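Local coordinates for protein dihydroxyacetone kinase (Citrobacter freundii, PDB 1UN8) that catalyses the ATP-dependent phosphorylation of dihydroxyacetone to dihydroxyacetone phosphate, with a divalent metal cation as cofactor, and works as a homodimer, at residues S195-Q200 with A297-G302; I258-G263 with P291-T296; G389-A394 with V426-S431. All coordinates share one frame; numbering follows the deposited sequence.

Interaction 1. Residues S195-Q200 with A297-G302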
loop_
_atom_site.group_PDB
_atom_site.type_symbol
_atom_site.label_atom_id
_atom_site.label_comp_id
_atom_site.label_asym_id
_atom_site.label_seq_id
_atom_site.Cartn_x
_atom_site.Cartn_y
_atom_site.Cartn_z
ATOM N N SER A 195 14.202 -2.490 4.805
ATOM C CA SER A 195 14.180 -3.058 3.473
ATOM C C SER A 195 12.924 -3.918 3.318
ATOM O O SER A 195 12.061 -3.927 4.191
ATOM C CB SER A 195 15.439 -3.875 3.223
ATOM O OG SER A 195 15.581 -4.150 1.844
ATOM N N CYS A 196 12.822 -4.646 2.218
ATOM C CA CYS A 196 11.630 -5.452 1.959
ATOM C C CYS A 196 11.774 -6.929 2.291
ATOM O O CYS A 196 12.883 -7.448 2.420
ATOM C CB CYS A 196 11.250 -5.334 0.477
ATOM S SG CYS A 196 12.598 -5.872 -0.607
ATOM N N HIS A 197 10.635 -7.600 2.418
ATOM C CA HIS A 197 10.624 -9.030 2.676
ATOM C C HIS A 197 10.706 -9.727 1.325
ATOM O O HIS A 197 9.928 -9.443 0.422
ATOM C CB HIS A 197 9.336 -9.450 3.387
ATOM C CG HIS A 197 9.245 -8.969 4.799
ATOM N ND1 HIS A 197 8.347 -8.004 5.201
ATOM C CD2 HIS A 197 9.965 -9.297 5.899
ATOM C CE1 HIS A 197 8.518 -7.754 6.487
ATOM N NE2 HIS A 197 9.493 -8.526 6.934
ATOM N N LEU A 198 11.651 -10.643 1.186
ATOM C CA LEU A 198 11.822 -11.369 -0.059
ATOM C C LEU A 198 11.062 -12.684 -0.038
ATOM O O LEU A 198 10.876 -13.272 1.020
ATOM C CB LEU A 198 13.303 -11.630 -0.292
ATOM C CG LEU A 198 14.155 -10.368 -0.459
ATOM C CD1 LEU A 198 15.628 -10.759 -0.505
ATOM C CD2 LEU A 198 13.746 -9.622 -1.741
ATOM N N PRO A 199 10.606 -13.158 -1.205
ATOM C CA PRO A 199 9.864 -14.421 -1.274
ATOM C C PRO A 199 10.783 -15.637 -1.132
ATOM O O PRO A 199 10.760 -16.551 -1.963
ATOM C CB PRO A 199 9.195 -14.349 -2.643
ATOM C CG PRO A 199 10.207 -13.630 -3.451
ATOM C CD PRO A 199 10.648 -12.505 -2.525
ATOM N N GLN A 200 11.580 -15.648 -0.067
ATOM C CA GLN A 200 12.509 -16.742 0.172
ATOM C C GLN A 200 13.086 -16.693 1.577
ATOM O O GLN A 200 12.986 -15.686 2.285
ATOM C CB GLN A 200 13.660 -16.656 -0.813
ATOM C CG GLN A 200 14.541 -15.462 -0.530
ATOM C CD GLN A 200 15.234 -14.938 -1.767
ATOM O OE1 GLN A 200 14.599 -14.749 -2.815
ATOM N NE2 GLN A 200 16.539 -14.678 -1.655
ATOM N N ALA A 297 9.106 -1.541 -4.073
ATOM C CA ALA A 297 10.235 -2.411 -3.735
ATOM C C ALA A 297 9.572 -3.427 -2.806
ATOM O O ALA A 297 9.863 -3.501 -1.608
ATOM C CB ALA A 297 11.313 -1.617 -2.991
ATOM N N LEU A 298 8.655 -4.192 -3.383
ATOM C CA LEU A 298 7.882 -5.160 -2.636
ATOM C C LEU A 298 7.228 -4.408 -1.471
ATOM O O LEU A 298 6.571 -3.392 -1.703
ATOM C CB LEU A 298 8.780 -6.301 -2.157
ATOM C CG LEU A 298 9.254 -7.165 -3.334
ATOM C CD1 LEU A 298 10.225 -8.236 -2.881
ATOM C CD2 LEU A 298 8.045 -7.794 -3.982
ATOM N N ASP A 299 7.416 -4.865 -0.234
ATOM C CA ASP A 299 6.799 -4.184 0.899
ATOM C C ASP A 299 7.716 -3.221 1.663
ATOM O O ASP A 299 7.461 -2.895 2.826
ATOM C CB ASP A 299 6.210 -5.216 1.861
ATOM C CG ASP A 299 7.269 -6.066 2.532
ATOM O OD1 ASP A 299 8.434 -6.039 2.095
ATOM O OD2 ASP A 299 6.927 -6.773 3.496
ATOM N N MET A 300 8.766 -2.751 0.998
ATOM C CA MET A 300 9.710 -1.822 1.610
ATOM C C MET A 300 9.015 -0.656 2.310
ATOM O O MET A 300 8.242 0.072 1.690
ATOM C CB MET A 300 10.658 -1.274 0.543
ATOM C CG MET A 300 11.751 -0.361 1.073
ATOM S SD MET A 300 13.124 -0.268 -0.094
ATOM C CE MET A 300 13.030 1.440 -0.500
ATOM N N LYS A 301 9.301 -0.463 3.593
ATOM C CA LYS A 301 8.676 0.636 4.297
ATOM C C LYS A 301 9.435 1.942 4.110
ATOM O O LYS A 301 10.147 2.397 5.003
ATOM C CB LYS A 301 8.522 0.325 5.786
ATOM C CG LYS A 301 7.809 1.443 6.542
ATOM C CD LYS A 301 7.036 0.970 7.765
ATOM C CE LYS A 301 6.122 2.106 8.249
ATOM N NZ LYS A 301 5.219 1.740 9.382
ATOM N N GLY A 302 9.264 2.540 2.933
ATOM C CA GLY A 302 9.905 3.806 2.614
ATOM C C GLY A 302 9.079 4.506 1.545
ATOM O O GLY A 302 8.102 3.934 1.041
HETATM O O HOH W 1 9.834 -3.013 5.571
#

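Interaction 2. Residues I258-G263 with P291-T296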
loop_
_atom_site.group_PDB
_atom_site.type_symbol
_atom_site.label_atom_id
_atom_site.label_comp_id
_atom_site.label_asym_id
_atom_site.label_seq_id
_atom_site.Cartn_x
_atom_site.Cartn_y
_atom_site.Cartn_z
ATOM N N ILE A 258 4.617 11.636 -5.091
ATOM C CA ILE A 258 4.840 11.016 -3.782
ATOM C C ILE A 258 4.528 9.526 -3.947
ATOM O O ILE A 258 3.367 9.123 -4.024
ATOM C CB ILE A 258 3.906 11.614 -2.710
ATOM C CG1 ILE A 258 4.042 13.136 -2.702
ATOM C CG2 ILE A 258 4.249 11.062 -1.340
ATOM C CD1 ILE A 258 2.730 13.877 -2.817
ATOM N N ASN A 259 5.585 8.731 -3.998
ATOM C CA ASN A 259 5.517 7.296 -4.203
ATOM C C ASN A 259 5.746 6.464 -2.938
ATOM O O ASN A 259 6.695 6.682 -2.185
ATOM C CB ASN A 259 6.547 6.906 -5.265
ATOM C CG ASN A 259 6.604 5.400 -5.516
ATOM O OD1 ASN A 259 5.619 4.789 -5.937
ATOM N ND2 ASN A 259 7.770 4.800 -5.267
ATOM N N ASN A 260 4.873 5.490 -2.722
ATOM C CA ASN A 260 4.976 4.619 -1.567
ATOM C C ASN A 260 5.764 3.391 -2.005
ATOM O O ASN A 260 5.307 2.659 -2.889
ATOM C CB ASN A 260 3.588 4.196 -1.101
ATOM C CG ASN A 260 3.632 3.424 0.206
ATOM O OD1 ASN A 260 4.596 2.704 0.485
ATOM N ND2 ASN A 260 2.585 3.560 1.010
ATOM N N LEU A 261 6.933 3.156 -1.405
ATOM C CA LEU A 261 7.734 2.004 -1.804
ATOM C C LEU A 261 7.056 0.657 -1.506
ATOM O O LEU A 261 7.521 -0.399 -1.961
ATOM C CB LEU A 261 9.123 2.060 -1.164
ATOM C CG LEU A 261 10.245 2.814 -1.900
ATOM C CD1 LEU A 261 9.810 3.219 -3.296
ATOM C CD2 LEU A 261 10.659 4.011 -1.100
ATOM N N GLY A 262 5.967 0.689 -0.735
ATOM C CA GLY A 262 5.245 -0.538 -0.472
ATOM C C GLY A 262 4.829 -0.864 0.939
ATOM O O GLY A 262 3.841 -1.581 1.130
ATOM N N GLY A 263 5.554 -0.348 1.926
ATOM C CA GLY A 263 5.228 -0.656 3.302
ATOM C C GLY A 263 4.808 0.484 4.209
ATOM O O GLY A 263 4.618 0.283 5.408
ATOM N N PRO A 291 -0.120 10.792 -2.987
ATOM C CA PRO A 291 0.557 9.558 -2.582
ATOM C C PRO A 291 -0.093 8.295 -3.110
ATOM O O PRO A 291 -1.304 8.157 -3.065
ATOM C CB PRO A 291 0.537 9.639 -1.053
ATOM C CG PRO A 291 -0.688 10.419 -0.765
ATOM C CD PRO A 291 -0.624 11.511 -1.802
ATOM N N ALA A 292 0.729 7.384 -3.617
ATOM C CA ALA A 292 0.257 6.119 -4.154
ATOM C C ALA A 292 1.440 5.170 -4.346
ATOM O O ALA A 292 2.593 5.603 -4.428
ATOM C CB ALA A 292 -0.446 6.345 -5.490
ATOM N N SER A 293 1.147 3.875 -4.409
ATOM C CA SER A 293 2.178 2.878 -4.636
ATOM C C SER A 293 2.304 2.778 -6.144
ATOM O O SER A 293 1.487 2.131 -6.783
ATOM C CB SER A 293 1.761 1.532 -4.041
ATOM O OG SER A 293 1.610 1.621 -2.630
ATOM N N LEU A 294 3.318 3.431 -6.710
ATOM C CA LEU A 294 3.522 3.452 -8.160
ATOM C C LEU A 294 4.713 2.626 -8.646
ATOM O O LEU A 294 4.587 1.847 -9.594
ATOM C CB LEU A 294 3.648 4.901 -8.612
ATOM C CG LEU A 294 2.397 5.708 -8.255
ATOM C CD1 LEU A 294 2.617 7.178 -8.527
ATOM C CD2 LEU A 294 1.226 5.173 -9.058
ATOM N N VAL A 295 5.868 2.809 -8.018
ATOM C CA VAL A 295 7.065 2.044 -8.364
ATOM C C VAL A 295 7.547 1.567 -6.995
ATOM O O VAL A 295 8.155 2.332 -6.231
ATOM C CB VAL A 295 8.145 2.931 -9.031
ATOM C CG1 VAL A 295 9.389 2.115 -9.298
ATOM C CG2 VAL A 295 7.624 3.509 -10.341
ATOM N N THR A 296 7.260 0.307 -6.683
ATOM C CA THR A 296 7.599 -0.240 -5.381
ATOM C C THR A 296 8.836 -1.090 -5.295
ATOM O O THR A 296 9.517 -1.326 -6.282
ATOM C CB THR A 296 6.451 -1.090 -4.826
ATOM O OG1 THR A 296 6.256 -2.225 -5.677
ATOM C CG2 THR A 296 5.166 -0.270 -4.741
#

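Interaction 3. Residues G389-A394 with V426-S431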
loop_
_atom_site.group_PDB
_atom_site.type_symbol
_atom_site.label_atom_id
_atom_site.label_comp_id
_atom_site.label_asym_id
_atom_site.label_seq_id
_atom_site.Cartn_x
_atom_site.Cartn_y
_atom_site.Cartn_z
ATOM N N GLY A 389 -16.805 0.796 42.266
ATOM C CA GLY A 389 -17.376 1.458 43.424
ATOM C C GLY A 389 -17.071 2.949 43.396
ATOM O O GLY A 389 -17.942 3.787 43.622
ATOM N N SER A 390 -15.820 3.286 43.106
ATOM C CA SER A 390 -15.399 4.683 43.053
ATOM C C SER A 390 -16.054 5.430 41.892
ATOM O O SER A 390 -16.446 6.590 42.030
ATOM C CB SER A 390 -13.871 4.764 42.928
ATOM O OG SER A 390 -13.238 4.200 44.065
ATOM N N THR A 391 -16.164 4.765 40.747
ATOM C CA THR A 391 -16.781 5.368 39.574
ATOM C C THR A 391 -18.233 5.718 39.893
ATOM O O THR A 391 -18.690 6.831 39.634
ATOM C CB THR A 391 -16.742 4.404 38.380
ATOM O OG1 THR A 391 -15.388 3.998 38.138
ATOM C CG2 THR A 391 -17.292 5.078 37.130
ATOM N N PHE A 392 -18.956 4.759 40.465
ATOM C CA PHE A 392 -20.354 4.964 40.827
ATOM C C PHE A 392 -20.478 5.991 41.937
ATOM O O PHE A 392 -21.408 6.798 41.942
ATOM C CB PHE A 392 -20.992 3.643 41.273
ATOM C CG PHE A 392 -21.403 2.744 40.139
ATOM C CD1 PHE A 392 -20.794 2.836 38.897
ATOM C CD2 PHE A 392 -22.376 1.776 40.330
ATOM C CE1 PHE A 392 -21.150 1.972 37.864
ATOM C CE2 PHE A 392 -22.738 0.908 39.302
ATOM C CZ PHE A 392 -22.122 1.008 38.065
ATOM N N ALA A 393 -19.542 5.960 42.880
ATOM C CA ALA A 393 -19.553 6.911 43.992
ATOM C C ALA A 393 -19.333 8.317 43.444
ATOM O O ALA A 393 -19.948 9.284 43.906
ATOM C CB ALA A 393 -18.454 6.559 45.010
ATOM N N ALA A 394 -18.459 8.419 42.450
ATOM C CA ALA A 394 -18.155 9.702 41.828
ATOM C C ALA A 394 -19.431 10.339 41.288
ATOM O O ALA A 394 -19.673 11.530 41.476
ATOM C CB ALA A 394 -17.140 9.511 40.692
ATOM N N VAL A 426 -19.198 13.273 32.877
ATOM C CA VAL A 426 -18.187 14.256 33.230
ATOM C C VAL A 426 -17.454 13.848 34.501
ATOM O O VAL A 426 -16.258 14.091 34.646
ATOM C CB VAL A 426 -18.819 15.647 33.441
ATOM C CG1 VAL A 426 -17.769 16.643 33.937
ATOM C CG2 VAL A 426 -19.437 16.127 32.139
ATOM N N VAL A 427 -18.175 13.215 35.419
ATOM C CA VAL A 427 -17.585 12.794 36.679
ATOM C C VAL A 427 -17.241 11.304 36.708
ATOM O O VAL A 427 -16.387 10.869 37.481
ATOM C CB VAL A 427 -18.535 13.131 37.836
ATOM C CG1 VAL A 427 -17.950 12.644 39.153
ATOM C CG2 VAL A 427 -18.765 14.631 37.879
ATOM N N MET A 428 -17.913 10.528 35.867
ATOM C CA MET A 428 -17.679 9.093 35.779
ATOM C C MET A 428 -16.875 8.782 34.529
ATOM O O MET A 428 -17.352 8.986 33.406
ATOM C CB MET A 428 -18.999 8.336 35.700
ATOM C CG MET A 428 -19.470 7.729 36.999
ATOM S SD MET A 428 -20.808 6.559 36.686
ATOM C CE MET A 428 -22.172 7.705 36.276
ATOM N N GLY A 429 -15.661 8.284 34.715
ATOM C CA GLY A 429 -14.849 7.959 33.562
ATOM C C GLY A 429 -15.237 6.593 33.047
ATOM O O GLY A 429 -15.957 5.855 33.719
ATOM N N GLY A 430 -14.786 6.260 31.843
ATOM C CA GLY A 430 -15.066 4.950 31.285
ATOM C C GLY A 430 -16.499 4.657 30.887
ATOM O O GLY A 430 -17.402 5.476 31.095
ATOM N N SER A 431 -16.687 3.464 30.322
ATOM C CA SER A 431 -17.982 3.002 29.851
ATOM C C SER A 431 -19.118 3.110 30.865
ATOM O O SER A 431 -20.277 3.283 30.481
ATOM C CB SER A 431 -17.864 1.558 29.365
ATOM O OG SER A 431 -17.317 0.733 30.369
#

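Interaction 1. Residues S195-Q200 with A297-G302
H197 and D299 join a loop that follows strand 186-192 to the turn that leads into strand 301-309. The contact is buried and mixed: a His-carboxylate pair beside apolar packing of C196 and L298. D299 takes two hydrogen bonds from the same residue. H197 N donates to D299 OD1 at 2.7 Å, and the bond is nearly straight (170°). H197 ND1 donates to D299 OD2 at 2.5 Å. Each oxygen offers its syn lone pair. OD2 lies at the ring edge, in the plane of the imidazole, although ring and carboxylate planes are 58° apart. D299 CG sits between the backbone N and the carbonyl carbon (chi1 67°). From there OD1 meets the H197 backbone and OD2 its ring.

Residues A297 to M300 form a type II' turn, closed by M300 N donating to A297 O at 2.9 Å. C196 CB packs on L298 CB at 3.7 Å, and it also lies close to A297 O, 3.1 Å away. L298 CD1 meets L198 CD2 at 4.0 Å, the side chains crossing at about a right angle. A water donates to S195 O at 2.8 Å and accepts from K301 N.

Across the dimer, D299 OD2 also forms a salt bridge with K301 NZ of the second subunit. That ammonium probably helps to keep D299 ionised. K301 of this chain returns the bridge to D299 of the second subunit and also pairs with E268. The arrangement is a His-carboxylate pair at the dimer interface of the Dak1 domain, with the L298 side chain about 4 Å from the substrate-binding residue G60, nearest atoms.

Interaction 2. Residues I258-G263 with P291-T296
The flat carboxamide of N259 is gripped by the backbone of L294 and V295, at the C-terminal ends of the two parallel strands of a beta-alpha-beta unit: strand 254-260, helix 266-277 and strand 285-292. N259 ND2 donates to V295 O at 2.7 Å, with the acceptor near the amide plane. N259 OD1 takes two bonds. L294 N comes in almost in line with the carbonyl (176°, 2.8 Å), and V295 N stands above the carbonyl plane at 2.9 Å. CG lies anti to the backbone N (chi1 177°), on the side of the 293-296 loop. ND2 has a second partner in S304 OG.

Between the strands, A292 N donates to I258 O, and N260 N donates to A292 O at 2.8 Å. I258 and P291, which follows a cis peptide bond, lie side by side. I258 CG2 is 4.0 Å from P291 CB.

At the strand end N260 OD1 accepts from G262 N at 2.7 Å, an Asx turn, while its ND2 reaches V264 O. The loop 293-296 borders the substrate site: T296 O bonds to ND1 of the substrate-binding H61, and the V295 side chain is about 4 Å from that of H61, nearest atoms. T296 OG1 bonds to E62 O, and T296 CB rests 3.1 Å from L261 O.

Interaction 3. Residues G389-A394 with V426-S431
T391, F392 and A394 of helix 388-404 pack against V427 to G429, where helix 413-427 ends. No hydrogen bond crosses between the segments. The contact is apolar, with one sulfur-aromatic approach.

Two aliphatic pairings carry the packing. The methyl of T391 meets M428, and the two side chains cross at about a right angle. T391 CG2 lies 3.8 Å from M428 SD and 3.9 Å from M428 CB. One turn on, A394 CB touches V427 CG1 at 3.6 Å. V427 CG1 is anti to the backbone N (chi1 178°) and reaches the A394 end of the helix segment.

The Met-aromatic contact joins M428 to F392. M428 SD is 5.4 Å from the ring centroid, 55° off the ring normal, so the approach is oblique. The nearest ring atom, F392 CD1, is 4.3 Å from the sulfur.

Polar groups play a smaller part. T391 OG1 lies beside its own backbone N (chi1 -55°) and bonds back to O of the ATP-binding D387. Two carbonyls touch methyls: V427 O on A394 CB (3.6 Å) and G429 O on T391 CG2 (3.7 Å).

M428 touches the bound phospholipid and also packs on A395 and on M436 of helix 430-448. The contact thus joins three helices of the eight-helix barrel, and S431, an ATP-binding residue, lies near the start of helix 430-448.

How the interactions relate
Interactions 1 and 2 are neighbours in the Dak1 domain, with centres 12 Å apart. Residues 291-296 run straight into 297-302, and the segments of interaction 2 come between those of interaction 1 along the chain. Strands 254-260 and 301-309 are adjacent in one mixed sheet. M300 O and G263 N, 2.7 Å apart, probably form a hydrogen bond. Both contacts touch the second subunit. Interaction 3 comes later, in the helical DAK2 domain, its centre 48 Å from interaction 1 and 47 Å from interaction 2. Substrate-binding and ATP-binding regions are therefore far apart within one chain. S431 packs on L116 of the second subunit, consistent with the two domains cooperating across the dimer.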